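Local coordinates for MATE family efflux transporter (Vibrio cholerae, PDB 6IDP), which probably exports drugs and other toxic compounds across the bacterial inner membrane as a MATE family multidrug transporter, with a conformational change that depends on protons, at residues A[421-424]-A[425-429]. Sequence-based numbering, arbitrary orientation.
Sequences AGWA and AWLAY. With OLC ((2R)-2,3-dihydroxypropyl (9Z)-octadec-9-enoate), chain T; OLC ((2R)-2,3-dihydroxypropyl (9Z)-octadec-9-enoate), chain G; OLC ((2R)-2,3-dihydroxypropyl (9Z)-octadec-9-enoate), chain I.
Two and a half turns near the end of helix 379-435 turn Trp-423, Trp-426 and Leu-427 toward bound lipid, with Trp-423 lying between a monoolein and Leu-427 one turn on. Leu-427 sets CD1 over one face of the indole, 4.0 Å from the centroid of the five-membered ring of Trp-423 and 23° off its normal, a CH-pi contact. The opposite face takes the acyl chain of OLC T, whose C12 comes within 3.5 Å of Trp-423 CE2. CG of Trp-423 is anti to the backbone N, and this torsion together with chi2 (-124°) presents the two faces to acyl chain and leucine. Trp-426 adopts a similar first torsion, and its CD1 meets CZ3 of Trp-423 at 3.9 Å; the two indoles are inclined by 24° but slid apart, with little overlap. OLC G bridges both, its C15 at the edge of Trp-423 and its C12 over a face of Trp-426, 3.9 Å from CE3. Beneath them run regular i to i+4 bonds, among them Leu-427 N to Trp-423 O at 3.2 Å, joining the same pair that meets through its side chains. Ala-425 packs against Cys-366 and Met-369 of helix 360-375. Van der Waals and CH-pi contacts dominate between the side chains and lipid tails, while the backbone N-H groups of 425-429 are bonded to the carbonyls of 421-425, as suits a membrane-embedded helix.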
loop_
_atom_site.group_PDB
_atom_site.type_symbol
_atom_site.label_atom_id
_atom_site.label_comp_id
_atom_site.label_asym_id
_atom_site.label_seq_id
_atom_site.Cartn_x
_atom_site.Cartn_y
_atom_site.Cartn_z
ATOM N N ALA A 421 -6.872 4.504 18.007
ATOM C CA ALA A 421 -6.192 3.432 17.285
ATOM C C ALA A 421 -4.672 3.566 17.338
ATOM O O ALA A 421 -3.961 2.571 17.502
ATOM C CB ALA A 421 -6.661 3.400 15.845
ATOM N N GLY A 422 -4.179 4.792 17.187
ATOM C CA GLY A 422 -2.751 5.047 17.231
ATOM C C GLY A 422 -2.171 4.796 18.610
ATOM O O GLY A 422 -1.081 4.237 18.753
ATOM N N TRP A 423 -2.911 5.217 19.630
ATOM C CA TRP A 423 -2.511 5.009 21.011
ATOM C C TRP A 423 -2.508 3.518 21.337
ATOM O O TRP A 423 -1.593 3.016 21.994
ATOM C CB TRP A 423 -3.442 5.784 21.948
ATOM C CG TRP A 423 -3.122 5.644 23.406
ATOM C CD1 TRP A 423 -3.965 5.210 24.391
ATOM C CD2 TRP A 423 -1.875 5.940 24.047
ATOM N NE1 TRP A 423 -3.321 5.220 25.603
ATOM C CE2 TRP A 423 -2.037 5.662 25.420
ATOM C CE3 TRP A 423 -0.639 6.413 23.596
ATOM C CZ2 TRP A 423 -1.008 5.841 26.344
ATOM C CZ3 TRP A 423 0.380 6.588 24.515
ATOM C CH2 TRP A 423 0.189 6.303 25.871
ATOM N N ALA A 424 -3.528 2.813 20.858
ATOM C CA ALA A 424 -3.638 1.373 21.062
ATOM C C ALA A 424 -2.511 0.622 20.362
ATOM O O ALA A 424 -1.991 -0.365 20.883
ATOM C CB ALA A 424 -4.985 0.871 20.570
ATOM N N ALA A 425 -2.144 1.090 19.173
ATOM C CA ALA A 425 -1.103 0.449 18.380
ATOM C C ALA A 425 0.250 0.547 19.078
ATOM O O ALA A 425 1.009 -0.419 19.122
ATOM C CB ALA A 425 -1.034 1.072 16.995
ATOM N N TRP A 426 0.536 1.725 19.622
ATOM C CA TRP A 426 1.768 1.959 20.357
ATOM C C TRP A 426 1.851 1.080 21.607
ATOM O O TRP A 426 2.922 0.589 21.957
ATOM C CB TRP A 426 1.891 3.439 20.735
ATOM C CG TRP A 426 2.994 3.703 21.712
ATOM C CD1 TRP A 426 2.863 3.953 23.046
ATOM C CD2 TRP A 426 4.397 3.736 21.433
ATOM N NE1 TRP A 426 4.097 4.143 23.615
ATOM C CE2 TRP A 426 5.056 4.014 22.646
ATOM C CE3 TRP A 426 5.160 3.555 20.275
ATOM C CZ2 TRP A 426 6.444 4.117 22.734
ATOM C CZ3 TRP A 426 6.538 3.658 20.364
ATOM C CH2 TRP A 426 7.165 3.936 21.584
ATOM N N LEU A 427 0.715 0.886 22.271
ATOM C CA LEU A 427 0.653 0.041 23.460
ATOM C C LEU A 427 0.868 -1.430 23.118
ATOM O O LEU A 427 1.532 -2.161 23.856
ATOM C CB LEU A 427 -0.691 0.213 24.173
ATOM C CG LEU A 427 -0.932 1.568 24.839
ATOM C CD1 LEU A 427 -2.339 1.644 25.416
ATOM C CD2 LEU A 427 0.108 1.814 25.916
ATOM N N ALA A 428 0.292 -1.856 21.997
ATOM C CA ALA A 428 0.424 -3.232 21.529
ATOM C C ALA A 428 1.866 -3.537 21.130
ATOM O O ALA A 428 2.371 -4.632 21.376
ATOM C CB ALA A 428 -0.513 -3.486 20.361
ATOM N N TYR A 429 2.515 -2.560 20.502
ATOM C CA TYR A 429 3.927 -2.661 20.153
ATOM C C TYR A 429 4.795 -2.803 21.398
ATOM O O TYR A 429 5.737 -3.595 21.421
ATOM C CB TYR A 429 4.360 -1.433 19.350
ATOM C CG TYR A 429 5.860 -1.222 19.270
ATOM C CD1 TYR A 429 6.690 -2.183 18.707
ATOM C CD2 TYR A 429 6.441 -0.049 19.735
ATOM C CE1 TYR A 429 8.061 -1.991 18.624
ATOM C CE2 TYR A 429 7.809 0.156 19.657
ATOM C CZ TYR A 429 8.614 -0.820 19.100
ATOM O OH TYR A 429 9.974 -0.622 19.018
HETATM C C18 OLC T . -2.380 12.500 20.829
HETATM C C17 OLC T . -3.077 11.291 21.415
HETATM C C16 OLC T . -2.154 10.597 22.394
HETATM C C12 OLC T . -3.276 8.916 25.825
HETATM C C15 OLC T . -2.803 9.329 22.908
HETATM C C13 OLC T . -4.326 8.701 24.757
HETATM C C14 OLC T . -4.096 9.671 23.618
HETATM C C18 OLC G . -0.804 9.591 19.113
HETATM C C10 OLC G . 7.779 7.831 20.671
HETATM C C9 OLC G . 8.819 8.491 21.223
HETATM C C17 OLC G . -0.793 8.228 19.769
HETATM C C11 OLC G . 6.417 7.904 21.326
HETATM C C16 OLC G . 0.508 7.519 19.454
HETATM C C12 OLC G . 5.341 7.420 20.376
HETATM C C15 OLC G . 1.582 7.917 20.445
HETATM C C13 OLC G . 3.985 7.623 21.019
HETATM C C14 OLC G . 2.893 7.281 20.028
HETATM C C18 OLC I . -5.632 -1.636 24.132
HETATM C C17 OLC I . -4.833 -2.251 23.003
HETATM C C11 OLC I . -1.139 -2.254 28.266
HETATM C C16 OLC I . -3.428 -2.539 23.483
HETATM C C12 OLC I . -2.355 -2.394 27.376
HETATM C C15 OLC I . -3.480 -3.596 24.563
HETATM C C13 OLC I . -2.366 -3.777 26.760
HETATM C C14 OLC I . -2.142 -3.672 25.266
#